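Local coordinates for protein D-threo-3-hydroxyaspartate dehydratase (Delftia, PDB 3WQD) that uses pyridoxal 5'-phosphate and a divalent metal ion to deaminate D-threo-3-hydroxyaspartate to oxaloacetate and ammonia, and also acts on D-serine, at residues T54-P59 against E385-W390; G177-H182 against L218-V223; G184-L189 against V225-T230. All blocks are in the same frame, centred on the assembly; numbering follows the deposited sequence.

Contact 1. Residues T54-P59 against E385-W390; sequences TSKSVP and ERLHGW
The flat guanidinium group of Arg386 has one face covered by the chain of 54-59: Lys56 CG and the carbonyl oxygen of Ser55 lie over it, and Lys56 CB also lies above this face, somewhat offset from its centre. At the edge, near the plane, NH2 makes a weak bond to Thr54 O (3.2 Å, N-H...O angle 126°); NH2 has a stronger partner in Tyr372 OH. A water molecule lies in the same plane at another edge, taking one N-H from Arg386 NH1 and another from Lys56 NZ and donating to Leu387 O. This shared water mediates between two like charges, Lys56 NZ and Arg386 NH1, that come within 4.5 Å of each other. A bend at chi3 (-78°) folds the arginine back along its own segment, where NE and NH1 both reach Leu387 O weakly. Lys56 is extended beyond CG, and its methylenes run obliquely across the guanidinium, with CD 3.6 Å from Arg386 NH1; nearer the backbone, Lys56 CB packs on Leu387 CB at 3.8 Å. Main-chain polar groups tie the two segments more directly. Leu387 N donates to Lys56 O (3.1 Å), which also receives a bond from Gln82 NE2, and the CA of Arg386 approaches the same oxygen. Ser57 stands at the N-cap of helix 58-67 but makes no capping bond: with OG anti to the backbone N (chi1 -176°), it donates instead to Glu385 O at 2.9 Å, from above that carbonyl's plane. Ser57 N in turn reaches back to Ser55 OG, an ST turn. The arrangement joins the loop following Lys53, the probable Schiff-base lysine, to the C-terminal tail of the beta domain, the interface between barrel and second domain found in fold-type III pyridoxal-phosphate enzymes.

Contact 2. Residues G177-H182 against L218-V223; sequences GGVLTH and LPCPVV. With PLP (pyridoxal-5'-phosphate), chain G; 999 ((3S)-3-hydroxy-D-aspartic acid), chain J.
Strands 175-180 and 222-225 run parallel, Gly178 opposite Val222 and Val179 opposite Val223. Val179 N donates to Val222 O (2.9 Å), and Val222 N donates in turn to Gly177 O (3.2 Å). Between these bonds Gly178 passes so close to Val222 O that a side chain there would collide with it. On the face of the sheet bearing Val179, CG1 of that valine rests against Cys220 SG at 3.7 Å and CG2 against CG2 of Val223, beneath helix 192-215. Together the two strands and that helix form one beta-alpha-beta unit of the TIM-type barrel.

At the far end of the first strand's path, His182 carries the contact into the active site. Its CG is anti to the backbone N (chi1 168°), which extends the imidazole over the cofactor. CB lies by PLP C2 and its methyl carbon C2A; CG lies over C3; ND1 is near C4 and C5 while donating to Gly226 O; CD2 is 3.7 Å from PLP O3. CE1 makes the closest approach to the cofactor, 3.3 Å from C4, which lies over the rim of the imidazole face. At the tip NE2 donates to OB of the bound hydroxyaspartate, 2.8 Å and 158°, with OB in the plane of the ring. Replacing His182 with alanine removes both N-H groups and is likely to cost OB and Gly226 O this donor and uncover one face of the pyridine.

The ligand N stands 1.4 Å from PLP C4A, a bonding distance consistent with an external aldimine. The bound (3S) acid is the C3 epimer of the (3R) D-threo substrate, so the NE2-OB bond holds for this ligand's hydroxyl; where a (3R) hydroxyl would point is not seen.

Contact 3. Residues G184-L189 against V225-T230; sequences GSSYEL and VGSTPT. With PLP (pyridoxal-5'-phosphate), chain G; 999 ((3S)-3-hydroxy-D-aspartic acid), chain J.
Successive bonds from Tyr187 N to Gly184 O, Glu188 N to Ser185 O and Leu189 N to Ser186 O wind 184-188 into a 3-10 segment. Its closest approach to the other backbone is between Ser186 CA and Pro229 CA, 6.3 Å. Together the two pieces contribute part of the phosphate-binding site for PLP, a loop leading into the N-terminus of helix 228-233 on the barrel.

Ser186 and Ser227 touch through their hydroxyls, a hydrogen bond of 2.9 Å between the two OG atoms in which either may be the donor. Ser227 occupies the N-cap of the helix, and Ser227 OG lies 2.7 Å from Thr230 OG1, which is hydrogen-bonded to Glu202. The ring of Pro229 presses on Ser186, CG against OG, while Thr230 CG2 touches Ser186 CB. Pro229 also meets Tyr187 at about a right angle, Pro229 CD approaching Tyr187 CE1 obliquely at 3.8 Å. Met255 packs on both Tyr187 and Pro229.

Tyr187 runs alongside both cofactor and ligand: CE2 is 3.4 Å from OD1 of the hydroxyaspartate carboxylate, and OH donates to PLP O2P, in the plane of the ring, over a very short 2.5 Å. Thr228 supplies two more donors. Its OG1 is anti to the carbonyl carbon (chi1 -82°), on the side of its own backbone N, and the two face the phosphate together. OG1 donates to O1P at 2.6 Å, while Thr228 N points at O2P almost perfectly straight, 2.9 Å with an N-H...O angle of 178°.

How the contacts relate
Contact 2 pairs strands 175-180 and 222-225, and contact 3 joins the pieces that follow their C-terminal ends: 177-182 leads into 184-189 and 218-223 into 225-230, so their segments alternate along the chain. Their centres are 19 Å apart, yet they meet where His182 CE1 lies 3.7 Å from Ser227 CB and where Thr181 CG2 packs on Val225 CG1. Both also touch PLP and the bound hydroxyaspartate, contact 2 at the pyridine and ligand hydroxyl, contact 3 at the phosphate and the ligand carboxylate. Contact 1 touches neither of them: its nearest atoms are about 7 Å from contact 3 and 10 Å from contact 2. The nearest atoms of the Thr54 side chain and PLP are about 5 Å apart.

Contact 1. Residues T54-P59 against E385-W390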
loop_
_atom_site.group_PDB
_atom_site.type_symbol
_atom_site.label_atom_id
_atom_site.label_comp_id
_atom_site.label_asym_id
_atom_site.label_seq_id
_atom_site.Cartn_x
_atom_site.Cartn_y
_atom_site.Cartn_z
ATOM N N THR B 54 2.268 -5.433 12.200
ATOM C CA THR B 54 2.338 -6.346 11.023
ATOM C C THR B 54 0.886 -6.781 10.641
ATOM O O THR B 54 0.601 -6.859 9.418
ATOM C CB THR B 54 3.183 -7.592 11.368
ATOM O OG1 THR B 54 4.545 -7.119 11.484
ATOM C CG2 THR B 54 3.120 -8.617 10.296
ATOM N N SER B 55 0.037 -7.119 11.639
ATOM C CA SER B 55 -1.321 -7.667 11.323
ATOM C C SER B 55 -2.400 -6.648 11.622
ATOM O O SER B 55 -3.450 -6.675 10.952
ATOM C CB SER B 55 -1.599 -8.966 12.137
ATOM O OG SER B 55 -1.869 -8.633 13.523
ATOM N N LYS B 56 -2.221 -5.812 12.681
ATOM C CA LYS B 56 -3.294 -4.969 13.212
ATOM C C LYS B 56 -4.657 -5.694 13.319
ATOM O O LYS B 56 -5.725 -5.100 13.075
ATOM C CB LYS B 56 -3.468 -3.659 12.393
ATOM C CG LYS B 56 -2.142 -2.931 12.281
ATOM C CD LYS B 56 -2.367 -1.526 11.700
ATOM C CE LYS B 56 -1.019 -0.838 11.418
ATOM N NZ LYS B 56 -1.261 0.504 10.865
ATOM N N SER B 57 -4.616 -6.962 13.774
ATOM C CA SER B 57 -5.792 -7.779 13.791
ATOM C C SER B 57 -5.970 -8.384 15.204
ATOM O O SER B 57 -5.039 -9.059 15.699
ATOM C CB SER B 57 -5.659 -8.855 12.690
ATOM O OG SER B 57 -6.916 -9.622 12.661
ATOM N N VAL B 58 -7.117 -8.136 15.812
ATOM C CA VAL B 58 -7.426 -8.601 17.199
ATOM C C VAL B 58 -7.201 -10.107 17.351
ATOM O O VAL B 58 -6.494 -10.519 18.289
ATOM C CB VAL B 58 -8.816 -8.069 17.665
ATOM C CG1 VAL B 58 -9.287 -8.767 18.980
ATOM C CG2 VAL B 58 -8.766 -6.548 17.799
ATOM N N PRO B 59 -7.752 -10.956 16.432
ATOM C CA PRO B 59 -7.560 -12.392 16.676
ATOM C C PRO B 59 -6.113 -12.854 16.500
ATOM O O PRO B 59 -5.718 -13.842 17.083
ATOM C CB PRO B 59 -8.458 -13.097 15.583
ATOM C CG PRO B 59 -8.790 -12.012 14.594
ATOM C CD PRO B 59 -8.776 -10.694 15.371
ATOM N N GLU B 385 -10.849 -9.069 10.529
ATOM C CA GLU B 385 -10.702 -7.645 10.173
ATOM C C GLU B 385 -9.322 -7.148 10.651
ATOM O O GLU B 385 -8.793 -7.648 11.689
ATOM C CB GLU B 385 -11.793 -6.779 10.804
ATOM C CG GLU B 385 -13.145 -7.095 10.102
ATOM C CD GLU B 385 -14.257 -6.194 10.527
ATOM O OE1 GLU B 385 -13.995 -5.289 11.370
ATOM O OE2 GLU B 385 -15.386 -6.380 9.969
ATOM N N ARG B 386 -8.819 -6.134 9.994
ATOM C CA ARG B 386 -7.578 -5.492 10.492
ATOM C C ARG B 386 -7.768 -4.009 10.319
ATOM O O ARG B 386 -8.632 -3.543 9.506
ATOM C CB ARG B 386 -6.333 -6.033 9.795
ATOM C CG ARG B 386 -6.350 -5.793 8.298
ATOM C CD ARG B 386 -4.871 -5.819 7.797
ATOM N NE ARG B 386 -4.211 -4.522 8.137
ATOM C CZ ARG B 386 -2.877 -4.354 8.283
ATOM N NH1 ARG B 386 -2.331 -3.128 8.450
ATOM N NH2 ARG B 386 -2.032 -5.399 8.316
ATOM N N LEU B 387 -6.911 -3.207 10.946
ATOM C CA LEU B 387 -7.102 -1.740 10.947
ATOM C C LEU B 387 -6.400 -1.114 9.700
ATOM O O LEU B 387 -5.288 -1.516 9.340
ATOM C CB LEU B 387 -6.405 -1.253 12.222
ATOM C CG LEU B 387 -6.531 0.160 12.659
ATOM C CD1 LEU B 387 -8.052 0.306 12.890
ATOM C CD2 LEU B 387 -5.787 0.197 14.030
ATOM N N HIS B 388 -7.016 -0.065 9.171
ATOM C CA HIS B 388 -6.490 0.759 8.077
ATOM C C HIS B 388 -6.513 2.226 8.507
ATOM O O HIS B 388 -7.485 2.706 9.092
ATOM C CB HIS B 388 -7.451 0.598 6.875
ATOM C CG HIS B 388 -6.935 1.262 5.638
ATOM N ND1 HIS B 388 -7.729 2.089 4.858
ATOM C CD2 HIS B 388 -5.689 1.219 5.041
ATOM C CE1 HIS B 388 -7.030 2.472 3.739
ATOM N NE2 HIS B 388 -5.761 1.925 3.855
ATOM N N GLY B 389 -5.384 2.912 8.306
ATOM C CA GLY B 389 -5.326 4.339 8.541
ATOM C C GLY B 389 -4.872 4.709 9.950
ATOM O O GLY B 389 -4.145 3.911 10.588
ATOM N N TRP B 390 -5.258 5.877 10.411
ATOM C CA TRP B 390 -4.731 6.470 11.667
ATOM C C TRP B 390 -5.854 6.969 12.537
ATOM O O TRP B 390 -7.048 6.947 12.114
ATOM C CB TRP B 390 -3.803 7.674 11.319
ATOM C CG TRP B 390 -2.558 7.198 10.620
ATOM C CD1 TRP B 390 -1.352 6.847 11.194
ATOM C CD2 TRP B 390 -2.406 6.899 9.170
ATOM N NE1 TRP B 390 -0.467 6.396 10.231
ATOM C CE2 TRP B 390 -1.063 6.387 8.988
ATOM C CE3 TRP B 390 -3.272 7.031 8.051
ATOM C CZ2 TRP B 390 -0.584 5.960 7.742
ATOM C CZ3 TRP B 390 -2.788 6.584 6.787
ATOM C CH2 TRP B 390 -1.485 6.056 6.641
ATOM O OXT TRP B 390 -5.570 7.502 13.627
HETATM O O HOH W 1 -3.103 2.082 12.421
HETATM O O HOH W 2 -2.618 -0.270 8.459
HETATM O O HOH W 3 -9.343 -7.001 14.316
#

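Contact 2. Residues G177-H182 against L218-V223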
loop_
_atom_site.group_PDB
_atom_site.type_symbol
_atom_site.label_atom_id
_atom_site.label_comp_id
_atom_site.label_asym_id
_atom_site.label_seq_id
_atom_site.Cartn_x
_atom_site.Cartn_y
_atom_site.Cartn_z
ATOM N N GLY B 177 10.546 4.971 32.354
ATOM C CA GLY B 177 10.219 3.569 32.530
ATOM C C GLY B 177 11.159 2.616 31.902
ATOM O O GLY B 177 11.112 1.387 32.186
ATOM N N GLY B 178 12.087 3.105 31.084
ATOM C CA GLY B 178 12.967 2.162 30.414
ATOM C C GLY B 178 13.627 2.826 29.204
ATOM O O GLY B 178 13.519 4.030 28.903
ATOM N N VAL B 179 14.407 1.980 28.490
ATOM C CA VAL B 179 15.051 2.317 27.194
ATOM C C VAL B 179 14.637 1.238 26.180
ATOM O O VAL B 179 14.354 0.066 26.528
ATOM C CB VAL B 179 16.605 2.352 27.253
ATOM C CG1 VAL B 179 17.005 3.665 28.002
ATOM C CG2 VAL B 179 17.169 1.112 28.002
ATOM N N LEU B 180 14.583 1.604 24.896
ATOM C CA LEU B 180 14.301 0.606 23.884
ATOM C C LEU B 180 15.143 0.909 22.654
ATOM O O LEU B 180 15.531 2.088 22.393
ATOM C CB LEU B 180 12.794 0.554 23.497
ATOM C CG LEU B 180 12.306 1.751 22.602
ATOM C CD1 LEU B 180 10.934 1.333 21.968
ATOM C CD2 LEU B 180 12.090 3.049 23.389
ATOM N N THR B 181 15.389 -0.132 21.860
ATOM C CA THR B 181 16.083 0.030 20.602
ATOM C C THR B 181 15.475 -0.951 19.587
ATOM O O THR B 181 14.969 -2.022 20.008
ATOM C CB THR B 181 17.622 -0.199 20.771
ATOM O OG1 THR B 181 18.246 0.262 19.562
ATOM C CG2 THR B 181 17.925 -1.625 21.042
ATOM N N HIS B 182 15.647 -0.625 18.294
ATOM C CA HIS B 182 15.275 -1.547 17.231
ATOM C C HIS B 182 16.382 -1.628 16.263
ATOM O O HIS B 182 16.694 -0.611 15.555
ATOM C CB HIS B 182 14.018 -0.950 16.500
ATOM C CG HIS B 182 13.677 -1.626 15.188
ATOM N ND1 HIS B 182 13.365 -3.010 15.084
ATOM C CD2 HIS B 182 13.528 -1.099 13.927
ATOM C CE1 HIS B 182 12.996 -3.255 13.756
ATOM N NE2 HIS B 182 13.166 -2.130 13.066
ATOM N N LEU B 218 19.055 7.513 38.009
ATOM C CA LEU B 218 17.715 7.597 37.341
ATOM C C LEU B 218 17.132 6.171 37.221
ATOM O O LEU B 218 17.915 5.230 36.991
ATOM C CB LEU B 218 17.889 8.179 35.922
ATOM C CG LEU B 218 18.260 9.660 35.989
ATOM C CD1 LEU B 218 18.793 10.061 34.637
ATOM C CD2 LEU B 218 17.055 10.480 36.411
ATOM N N PRO B 219 15.790 6.016 37.371
ATOM C CA PRO B 219 15.224 4.676 37.177
ATOM C C PRO B 219 15.323 4.280 35.715
ATOM O O PRO B 219 15.200 5.130 34.811
ATOM C CB PRO B 219 13.755 4.864 37.590
ATOM C CG PRO B 219 13.468 6.343 37.375
ATOM C CD PRO B 219 14.775 7.079 37.579
ATOM N N CYS B 220 15.489 2.992 35.433
ATOM C CA CYS B 220 15.371 2.511 34.053
ATOM C C CYS B 220 15.087 1.017 34.163
ATOM O O CYS B 220 15.933 0.197 33.803
ATOM C CB CYS B 220 16.638 2.773 33.294
ATOM S SG CYS B 220 16.443 2.441 31.498
ATOM N N PRO B 221 13.816 0.690 34.594
ATOM C CA PRO B 221 13.641 -0.776 34.914
ATOM C C PRO B 221 13.496 -1.680 33.657
ATOM O O PRO B 221 13.757 -2.884 33.747
ATOM C CB PRO B 221 12.399 -0.770 35.806
ATOM C CG PRO B 221 11.691 0.540 35.451
ATOM C CD PRO B 221 12.769 1.575 35.164
ATOM N N VAL B 222 12.990 -1.124 32.541
ATOM C CA VAL B 222 12.849 -1.937 31.362
ATOM C C VAL B 222 13.957 -1.667 30.352
ATOM O O VAL B 222 14.340 -0.511 30.067
ATOM C CB VAL B 222 11.467 -1.705 30.645
ATOM C CG1 VAL B 222 11.412 -2.335 29.205
ATOM C CG2 VAL B 222 10.320 -2.094 31.571
ATOM N N VAL B 223 14.443 -2.764 29.782
ATOM C CA VAL B 223 15.405 -2.753 28.651
ATOM C C VAL B 223 14.705 -3.538 27.554
ATOM O O VAL B 223 14.570 -4.780 27.674
ATOM C CB VAL B 223 16.806 -3.283 29.019
ATOM C CG1 VAL B 223 17.689 -3.294 27.766
ATOM C CG2 VAL B 223 17.357 -2.406 30.116
HETATM N N1 PLP G . 10.170 -2.356 17.280
HETATM C C2 PLP G . 10.120 -1.235 16.538
HETATM C C2A PLP G . 10.304 0.116 17.150
HETATM C C3 PLP G . 10.023 -1.337 15.101
HETATM O O3 PLP G . 9.988 -0.240 14.353
HETATM C C4 PLP G . 9.847 -2.666 14.533
HETATM C C4A PLP G . 9.741 -2.854 13.112
HETATM C C5 PLP G . 9.806 -3.775 15.472
HETATM C C6 PLP G . 10.034 -3.592 16.847
HETATM C C5A PLP G . 9.550 -5.175 14.926
HETATM O O4P PLP G . 10.550 -5.589 14.008
HETATM P P PLP G . 10.183 -6.896 13.126
HETATM O O1P PLP G . 9.908 -7.994 14.127
HETATM O O2P PLP G . 11.477 -7.093 12.373
HETATM O O3P PLP G . 9.020 -6.553 12.323
HETATM O OD2 999 J . 11.732 -2.468 7.978
HETATM C CG 999 J . 10.867 -2.960 8.769
HETATM O OD1 999 J . 9.930 -3.710 8.347
HETATM C CB 999 J . 10.977 -2.654 10.268
HETATM O OB 999 J . 12.180 -1.797 10.470
HETATM C CA 999 J . 9.762 -1.951 10.820
HETATM N N 999 J . 9.932 -1.755 12.266
HETATM C C 999 J . 9.479 -0.672 10.153
HETATM O OXT 999 J . 9.030 -0.609 9.024
HETATM O O 999 J . 9.648 0.359 10.879
#

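Contact 3. Residues G184-L189 against V225-T230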
loop_
_atom_site.group_PDB
_atom_site.type_symbol
_atom_site.label_atom_id
_atom_site.label_comp_id
_atom_site.label_asym_id
_atom_site.label_seq_id
_atom_site.Cartn_x
_atom_site.Cartn_y
_atom_site.Cartn_z
ATOM N N GLY B 184 17.031 -2.340 13.183
ATOM C CA GLY B 184 16.441 -2.623 11.855
ATOM C C GLY B 184 17.456 -2.814 10.758
ATOM O O GLY B 184 17.094 -3.298 9.698
ATOM N N SER B 185 18.749 -2.484 11.001
ATOM C CA SER B 185 19.779 -2.749 9.996
ATOM C C SER B 185 19.973 -4.264 9.847
ATOM O O SER B 185 20.603 -4.682 8.857
ATOM C CB SER B 185 21.156 -2.155 10.340
ATOM O OG SER B 185 21.793 -2.841 11.447
ATOM N N SER B 186 19.333 -5.073 10.691
ATOM C CA SER B 186 19.437 -6.539 10.556
ATOM C C SER B 186 18.850 -6.985 9.180
ATOM O O SER B 186 19.180 -8.068 8.636
ATOM C CB SER B 186 18.711 -7.242 11.708
ATOM O OG SER B 186 17.278 -6.990 11.590
ATOM N N TYR B 187 17.956 -6.164 8.599
ATOM C CA TYR B 187 17.294 -6.531 7.320
ATOM C C TYR B 187 18.261 -6.461 6.161
ATOM O O TYR B 187 17.949 -6.988 5.079
ATOM C CB TYR B 187 16.148 -5.564 7.051
ATOM C CG TYR B 187 14.926 -5.813 7.874
ATOM C CD1 TYR B 187 14.944 -6.185 9.229
ATOM C CD2 TYR B 187 13.641 -5.724 7.262
ATOM C CE1 TYR B 187 13.750 -6.332 9.958
ATOM C CE2 TYR B 187 12.473 -5.943 7.975
ATOM C CZ TYR B 187 12.501 -6.216 9.325
ATOM O OH TYR B 187 11.327 -6.415 10.022
ATOM N N GLU B 188 19.464 -5.890 6.379
ATOM C CA GLU B 188 20.466 -5.840 5.337
ATOM C C GLU B 188 21.398 -7.060 5.383
ATOM O O GLU B 188 22.265 -7.159 4.510
ATOM C CB GLU B 188 21.347 -4.644 5.554
ATOM C CG GLU B 188 20.681 -3.339 5.238
ATOM C CD GLU B 188 21.373 -2.266 6.037
ATOM O OE1 GLU B 188 22.626 -2.336 6.276
ATOM O OE2 GLU B 188 20.695 -1.443 6.532
ATOM N N LEU B 189 21.225 -7.948 6.348
ATOM C CA LEU B 189 22.169 -9.069 6.597
ATOM C C LEU B 189 21.563 -10.358 6.027
ATOM O O LEU B 189 20.367 -10.405 5.703
ATOM C CB LEU B 189 22.424 -9.239 8.102
ATOM C CG LEU B 189 23.042 -7.958 8.733
ATOM C CD1 LEU B 189 23.300 -8.166 10.238
ATOM C CD2 LEU B 189 24.281 -7.449 7.961
ATOM N N VAL B 225 14.548 -4.614 23.436
ATOM C CA VAL B 225 15.241 -4.649 22.131
ATOM C C VAL B 225 14.364 -5.355 21.107
ATOM O O VAL B 225 13.403 -6.054 21.516
ATOM C CB VAL B 225 16.632 -5.367 22.199
ATOM C CG1 VAL B 225 17.496 -4.725 23.343
ATOM C CG2 VAL B 225 16.447 -6.866 22.485
ATOM N N GLY B 226 14.755 -5.285 19.832
ATOM C CA GLY B 226 14.236 -6.302 18.914
ATOM C C GLY B 226 14.045 -5.876 17.500
ATOM O O GLY B 226 13.605 -4.776 17.233
ATOM N N SER B 227 14.296 -6.846 16.620
ATOM C CA SER B 227 13.781 -6.948 15.242
ATOM C C SER B 227 13.560 -8.476 15.118
ATOM O O SER B 227 14.146 -9.252 15.922
ATOM C CB SER B 227 14.765 -6.435 14.197
ATOM O OG SER B 227 15.941 -7.226 14.168
ATOM N N THR B 228 12.786 -8.921 14.152
ATOM C CA THR B 228 12.583 -10.364 14.032
ATOM C C THR B 228 13.922 -11.098 13.820
ATOM O O THR B 228 14.154 -12.102 14.469
ATOM C CB THR B 228 11.484 -10.664 12.940
ATOM O OG1 THR B 228 10.242 -10.500 13.560
ATOM C CG2 THR B 228 11.633 -12.169 12.457
ATOM N N PRO B 229 14.767 -10.597 12.915
ATOM C CA PRO B 229 16.022 -11.398 12.720
ATOM C C PRO B 229 16.925 -11.416 13.952
ATOM O O PRO B 229 17.529 -12.466 14.208
ATOM C CB PRO B 229 16.720 -10.674 11.547
ATOM C CG PRO B 229 15.528 -9.968 10.815
ATOM C CD PRO B 229 14.589 -9.513 11.889
ATOM N N THR B 230 17.034 -10.286 14.687
ATOM C CA THR B 230 17.944 -10.292 15.863
ATOM C C THR B 230 17.276 -11.040 17.027
ATOM O O THR B 230 17.988 -11.703 17.814
ATOM C CB THR B 230 18.377 -8.893 16.305
ATOM O OG1 THR B 230 17.209 -8.046 16.458
ATOM C CG2 THR B 230 19.364 -8.289 15.283
HETATM N N1 PLP G . 10.170 -2.356 17.280
HETATM C C2 PLP G . 10.120 -1.235 16.538
HETATM C C2A PLP G . 10.304 0.116 17.150
HETATM C C3 PLP G . 10.023 -1.337 15.101
HETATM O O3 PLP G . 9.988 -0.240 14.353
HETATM C C4 PLP G . 9.847 -2.666 14.533
HETATM C C4A PLP G . 9.741 -2.854 13.112
HETATM C C5 PLP G . 9.806 -3.775 15.472
HETATM C C6 PLP G . 10.034 -3.592 16.847
HETATM C C5A PLP G . 9.550 -5.175 14.926
HETATM O O4P PLP G . 10.550 -5.589 14.008
HETATM P P PLP G . 10.183 -6.896 13.126
HETATM O O1P PLP G . 9.908 -7.994 14.127
HETATM O O2P PLP G . 11.477 -7.093 12.373
HETATM O O3P PLP G . 9.020 -6.553 12.323
HETATM O OD2 999 J . 11.732 -2.468 7.978
HETATM C CG 999 J . 10.867 -2.960 8.769
HETATM O OD1 999 J . 9.930 -3.710 8.347
HETATM C CB 999 J . 10.977 -2.654 10.268
HETATM O OB 999 J . 12.180 -1.797 10.470
HETATM C CA 999 J . 9.762 -1.951 10.820
HETATM N N 999 J . 9.932 -1.755 12.266
HETATM C C 999 J . 9.479 -0.672 10.153
HETATM O OXT 999 J . 9.030 -0.609 9.024
HETATM O O 999 J . 9.648 0.359 10.879
#